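Long-range contacts in rRNA adenine N-6-methyltransferase (Saccharopolyspora erythraea, PDB 6NVM), which dimethylates the N6 of one adenine of 23S rRNA, using S-adenosyl-L-methionine, and so lowers ribosomal affinity for macrolide-lincosamide-streptogramin B antibiotics: residues 146-150 / 170-174; 177-181 / 278-282. One frame throughout, in Å; residues are numbered along the deposited sequence.

Contact 1 of 2, residues 146-150 / 170-174; sequences TSAIV and FARKR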
loop_
_atom_site.group_PDB
_atom_site.type_symbol
_atom_site.label_atom_id
_atom_site.label_comp_id
_atom_site.label_asym_id
_atom_site.label_seq_id
_atom_site.Cartn_x
_atom_site.Cartn_y
_atom_site.Cartn_z
ATOM N N THR A 146 -3.844 -9.618 -3.686
ATOM C CA THR A 146 -3.048 -8.564 -3.064
ATOM C C THR A 146 -3.300 -7.217 -3.733
ATOM O O THR A 146 -3.512 -6.206 -3.055
ATOM C CB THR A 146 -1.560 -8.918 -3.105
ATOM O OG1 THR A 146 -1.378 -10.268 -2.673
ATOM C CG2 THR A 146 -0.772 -8.002 -2.171
ATOM N N SER A 147 -3.291 -7.180 -5.067
ATOM C CA SER A 147 -3.530 -5.913 -5.746
ATOM C C SER A 147 -4.928 -5.387 -5.460
ATOM O O SER A 147 -5.127 -4.172 -5.369
ATOM C CB SER A 147 -3.315 -6.060 -7.252
ATOM O OG SER A 147 -1.935 -6.028 -7.559
ATOM N N ALA A 148 -5.906 -6.276 -5.300
ATOM C CA ALA A 148 -7.266 -5.814 -5.047
ATOM C C ALA A 148 -7.385 -5.184 -3.661
ATOM O O ALA A 148 -8.126 -4.209 -3.477
ATOM C CB ALA A 148 -8.245 -6.975 -5.205
ATOM N N ILE A 149 -6.679 -5.737 -2.671
ATOM C CA ILE A 149 -6.695 -5.166 -1.329
ATOM C C ILE A 149 -6.017 -3.797 -1.327
ATOM O O ILE A 149 -6.515 -2.839 -0.720
ATOM C CB ILE A 149 -6.031 -6.146 -0.340
ATOM C CG1 ILE A 149 -6.899 -7.397 -0.160
ATOM C CG2 ILE A 149 -5.743 -5.486 1.001
ATOM C CD1 ILE A 149 -8.148 -7.193 0.691
ATOM N N VAL A 150 -4.875 -3.680 -2.003
ATOM C CA VAL A 150 -4.225 -2.377 -2.151
ATOM C C VAL A 150 -5.196 -1.360 -2.750
ATOM O O VAL A 150 -5.327 -0.232 -2.253
ATOM C CB VAL A 150 -2.943 -2.516 -2.991
ATOM C CG1 VAL A 150 -2.348 -1.151 -3.329
ATOM C CG2 VAL A 150 -1.928 -3.360 -2.242
ATOM N N PHE A 170 6.198 -8.745 -4.337
ATOM C CA PHE A 170 5.148 -7.741 -4.474
ATOM C C PHE A 170 5.487 -6.490 -3.676
ATOM O O PHE A 170 5.353 -5.363 -4.170
ATOM C CB PHE A 170 3.811 -8.326 -4.018
ATOM C CG PHE A 170 2.669 -7.357 -4.104
ATOM C CD1 PHE A 170 2.429 -6.449 -3.078
ATOM C CD2 PHE A 170 1.842 -7.345 -5.216
ATOM C CE1 PHE A 170 1.383 -5.548 -3.159
ATOM C CE2 PHE A 170 0.792 -6.451 -5.307
ATOM C CZ PHE A 170 0.560 -5.550 -4.276
ATOM N N ALA A 171 5.925 -6.673 -2.427
ATOM C CA ALA A 171 6.208 -5.533 -1.562
ATOM C C ALA A 171 7.408 -4.741 -2.060
ATOM O O ALA A 171 7.429 -3.508 -1.962
ATOM C CB ALA A 171 6.444 -6.010 -0.130
ATOM N N ARG A 172 8.431 -5.430 -2.570
ATOM C CA ARG A 172 9.611 -4.729 -3.068
ATOM C C ARG A 172 9.270 -3.851 -4.268
ATOM O O ARG A 172 9.718 -2.701 -4.352
ATOM C CB ARG A 172 10.702 -5.734 -3.434
ATOM C CG ARG A 172 11.381 -6.392 -2.239
ATOM C CD ARG A 172 12.663 -7.086 -2.669
ATOM N NE ARG A 172 13.326 -7.779 -1.570
ATOM C CZ ARG A 172 14.443 -8.488 -1.702
ATOM N NH1 ARG A 172 15.029 -8.598 -2.887
ATOM N NH2 ARG A 172 14.978 -9.088 -0.648
ATOM N N LYS A 173 8.484 -4.373 -5.209
ATOM C CA LYS A 173 8.132 -3.584 -6.385
ATOM C C LYS A 173 7.298 -2.367 -5.998
ATOM O O LYS A 173 7.552 -1.251 -6.469
ATOM C CB LYS A 173 7.382 -4.449 -7.398
ATOM C CG LYS A 173 7.416 -3.881 -8.812
ATOM C CD LYS A 173 6.483 -4.620 -9.769
ATOM C CE LYS A 173 5.027 -4.225 -9.558
ATOM N NZ LYS A 173 4.188 -4.494 -10.762
ATOM N N ARG A 174 6.296 -2.564 -5.132
ATOM C CA ARG A 174 5.381 -1.482 -4.785
ATOM C C ARG A 174 6.032 -0.422 -3.908
ATOM O O ARG A 174 5.493 0.683 -3.794
ATOM C CB ARG A 174 4.142 -2.046 -4.077
ATOM C CG ARG A 174 3.289 -2.983 -4.932
ATOM C CD ARG A 174 2.679 -2.265 -6.135
ATOM N NE ARG A 174 1.817 -3.145 -6.928
ATOM C CZ ARG A 174 0.486 -3.173 -6.872
ATOM N NH1 ARG A 174 -0.184 -2.364 -6.061
ATOM N NH2 ARG A 174 -0.189 -4.019 -7.639
HETATM O O HOH W 1 -3.372 -2.382 -6.630
#
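Phe170 meets helix 146-155 with one ring face and its far edge. The first group of contacts is packing round this ring. Thr146 CG2 sits over that face in a CH-pi contact, 3.5 Å from the ring centroid and 15° off the normal. The methyl gets there because it is anti to the backbone N of Thr146. This places OG1 beside that N, turned back to the carbonyl oxygens of Pro142 and Tyr143. Val150 CG2 packs at the ring edge, 3.9 Å from Phe170 CZ. The Arg174 chain bends at chi2 (-64°) and folds back over the opposite face of Phe170. Its CG lies above the rim of the ring, and Phe170 CZ lies under the centre of the guanidinium. Arg174 NH1 passes 3.7 Å from Val150 CG1.

The second group is polar. Ser147 OG lies in the plane of the Phe170 ring, 3.6 Å from Phe170 CE2. Arg174 NH2 comes within 2.7 Å of Ser147 OG. A water also bridges the helices: it donates to Ser147 O at 2.8 Å and accepts from Arg174 NH1 at 3.2 Å.

In this Rossmann-like methyltransferase domain, helix 146-155 is the crossover between parallel neighbours 135-140 and 159-167, and helix 168-175 follows the second strand. Thr146 CG2 and the Arg174 chain hold the Phe170 ring from opposite faces, while the water gives Arg174 NH1 a polar partner.

Contact 2 of 2, residues 177-181 / 278-282; sequences DYGRW and AYVRP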
loop_
_atom_site.group_PDB
_atom_site.type_symbol
_atom_site.label_atom_id
_atom_site.label_comp_id
_atom_site.label_asym_id
_atom_site.label_seq_id
_atom_site.Cartn_x
_atom_site.Cartn_y
_atom_site.Cartn_z
ATOM N N ASP A 177 11.912 -1.015 -3.342
ATOM C CA ASP A 177 12.945 -1.384 -2.381
ATOM C C ASP A 177 14.249 -1.803 -3.048
ATOM O O ASP A 177 15.298 -1.752 -2.396
ATOM C CB ASP A 177 12.442 -2.508 -1.476
ATOM C CG ASP A 177 13.387 -2.796 -0.326
ATOM O OD1 ASP A 177 13.658 -1.871 0.469
ATOM O OD2 ASP A 177 13.851 -3.950 -0.209
ATOM N N TYR A 178 14.215 -2.214 -4.321
ATOM C CA TYR A 178 15.433 -2.542 -5.058
ATOM C C TYR A 178 15.602 -1.698 -6.321
ATOM O O TYR A 178 16.361 -2.080 -7.216
ATOM C CB TYR A 178 15.473 -4.034 -5.406
ATOM C CG TYR A 178 14.399 -4.512 -6.363
ATOM C CD1 TYR A 178 14.537 -4.348 -7.736
ATOM C CD2 TYR A 178 13.265 -5.158 -5.893
ATOM C CE1 TYR A 178 13.565 -4.794 -8.611
ATOM C CE2 TYR A 178 12.285 -5.609 -6.758
ATOM C CZ TYR A 178 12.440 -5.425 -8.117
ATOM O OH TYR A 178 11.467 -5.873 -8.984
ATOM N N GLY A 179 14.920 -0.556 -6.415
ATOM C CA GLY A 179 15.166 0.407 -7.466
ATOM C C GLY A 179 14.128 0.439 -8.570
ATOM O O GLY A 179 14.089 1.413 -9.329
ATOM N N ARG A 180 13.293 -0.589 -8.685
ATOM C CA ARG A 180 12.252 -0.644 -9.701
ATOM C C ARG A 180 10.918 -0.234 -9.085
ATOM O O ARG A 180 10.581 -0.658 -7.976
ATOM C CB ARG A 180 12.156 -2.049 -10.300
ATOM C CG ARG A 180 11.444 -2.115 -11.636
ATOM C CD ARG A 180 11.495 -3.516 -12.234
ATOM N NE ARG A 180 10.532 -3.672 -13.324
ATOM C CZ ARG A 180 10.781 -3.407 -14.605
ATOM N NH1 ARG A 180 11.973 -2.969 -14.991
ATOM N NH2 ARG A 180 9.826 -3.582 -15.509
ATOM N N TRP A 181 10.159 0.585 -9.814
ATOM C CA TRP A 181 8.989 1.262 -9.264
ATOM C C TRP A 181 7.726 0.871 -10.015
ATOM O O TRP A 181 7.690 0.902 -11.250
ATOM C CB TRP A 181 9.168 2.780 -9.314
ATOM C CG TRP A 181 10.237 3.244 -8.398
ATOM C CD1 TRP A 181 11.552 3.438 -8.700
ATOM C CD2 TRP A 181 10.090 3.551 -7.011
ATOM N NE1 TRP A 181 12.235 3.855 -7.584
ATOM C CE2 TRP A 181 11.359 3.931 -6.533
ATOM C CE3 TRP A 181 9.009 3.542 -6.128
ATOM C CZ2 TRP A 181 11.576 4.307 -5.214
ATOM C CZ3 TRP A 181 9.228 3.914 -4.812
ATOM C CH2 TRP A 181 10.504 4.289 -4.369
ATOM N N ALA A 278 10.844 2.644 -15.362
ATOM C CA ALA A 278 10.582 1.980 -14.091
ATOM C C ALA A 278 11.636 2.271 -13.029
ATOM O O ALA A 278 11.397 1.964 -11.856
ATOM C CB ALA A 278 10.480 0.468 -14.308
ATOM N N TYR A 279 12.781 2.849 -13.391
ATOM C CA TYR A 279 13.825 3.150 -12.418
ATOM C C TYR A 279 13.903 4.631 -12.061
ATOM O O TYR A 279 14.743 5.012 -11.241
ATOM C CB TYR A 279 15.184 2.657 -12.928
ATOM C CG TYR A 279 15.373 1.171 -12.721
ATOM C CD1 TYR A 279 14.883 0.253 -13.641
ATOM C CD2 TYR A 279 16.023 0.684 -11.593
ATOM C CE1 TYR A 279 15.041 -1.107 -13.450
ATOM C CE2 TYR A 279 16.187 -0.676 -11.390
ATOM C CZ TYR A 279 15.693 -1.567 -12.322
ATOM O OH TYR A 279 15.855 -2.922 -12.122
ATOM N N VAL A 280 13.037 5.466 -12.632
ATOM C CA VAL A 280 12.905 6.842 -12.165
ATOM C C VAL A 280 12.244 6.838 -10.792
ATOM O O VAL A 280 11.234 6.157 -10.577
ATOM C CB VAL A 280 12.094 7.673 -13.170
ATOM C CG1 VAL A 280 11.988 9.129 -12.712
ATOM C CG2 VAL A 280 12.711 7.580 -14.558
ATOM N N ARG A 281 12.804 7.606 -9.859
ATOM C CA ARG A 281 12.292 7.625 -8.500
ATOM C C ARG A 281 11.117 8.591 -8.363
ATOM O O ARG A 281 10.977 9.539 -9.139
ATOM C CB ARG A 281 13.399 8.019 -7.523
ATOM C CG ARG A 281 14.535 7.005 -7.435
ATOM C CD ARG A 281 15.526 7.355 -6.332
ATOM N NE ARG A 281 16.422 8.447 -6.714
ATOM C CZ ARG A 281 17.610 8.281 -7.295
ATOM N NH1 ARG A 281 18.064 7.063 -7.568
ATOM N NH2 ARG A 281 18.353 9.337 -7.606
ATOM N N PRO A 282 10.250 8.367 -7.370
ATOM C CA PRO A 282 9.122 9.295 -7.170
ATOM C C PRO A 282 9.549 10.740 -6.986
ATOM O O PRO A 282 8.887 11.647 -7.503
ATOM C CB PRO A 282 8.440 8.732 -5.916
ATOM C CG PRO A 282 8.753 7.285 -5.950
ATOM C CD PRO A 282 10.144 7.180 -6.505
HETATM O O HOH W 2 15.144 3.865 -8.590
#
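Trp181 CG is anti to its own carbonyl carbon (chi1 -67°), which lays the indole against the start of helix 282-292. Arg180 takes the other course: CG is anti to the backbone N (chi1 -161°), and the extended chain runs past Ala278. Here the loop after helix 168-175 of the Rossmann-like domain meets the end of a 3-10 segment and the loop leading into helix 282-292 of the smaller C-terminal helical domain, as in Erm methyltransferases.

One direct hydrogen bond ties the main chains, from Trp181 N to Ala278 O at 2.8 Å. It is bent, with an N-H...O angle of 140°, and the donor lies in the carbonyl plane. Its acceptor also takes a CA-H...O contact from Arg180 CA. Gly179 O receives another from Tyr279 CA at 3.6 Å.

Pro282 CD lies over the six-membered ring of Trp181, 3.4 Å from its centroid. Arg281 CA, at the N-cap position, lies over the five-membered ring of the same indole. Ala278 CB sits over a guanidinium face of Arg180, 3.8 Å from Arg180 NH1. Arg180 CB in turn lies over one face of the Tyr279 ring.

A water joins three groups. It donates to Gly179 O at 2.8 Å and to Tyr279 O at 2.9 Å, and accepts from Trp181 NE1 at 3.1 Å.

How the contacts relate
Helix 168-175 and the turn after it link the two contacts, whose centres are about 15 Å apart. Contact 1 is mostly buried, its centre about 6 Å from the centre of the chain, and its segments are 20 residues apart. Contact 2 is partly exposed and ties that turn to residues 97 positions later. Contact 1 relies on side chains packed round the faces and edge of one aromatic ring. Contact 2 adds a direct main-chain bond to its ring packing. Each also has a bridging water. The contacts touch where Arg172 O and Asp177 N, 2.9 Å apart, probably form a hydrogen bond. Arg172 CB also packs on the Tyr178 ring.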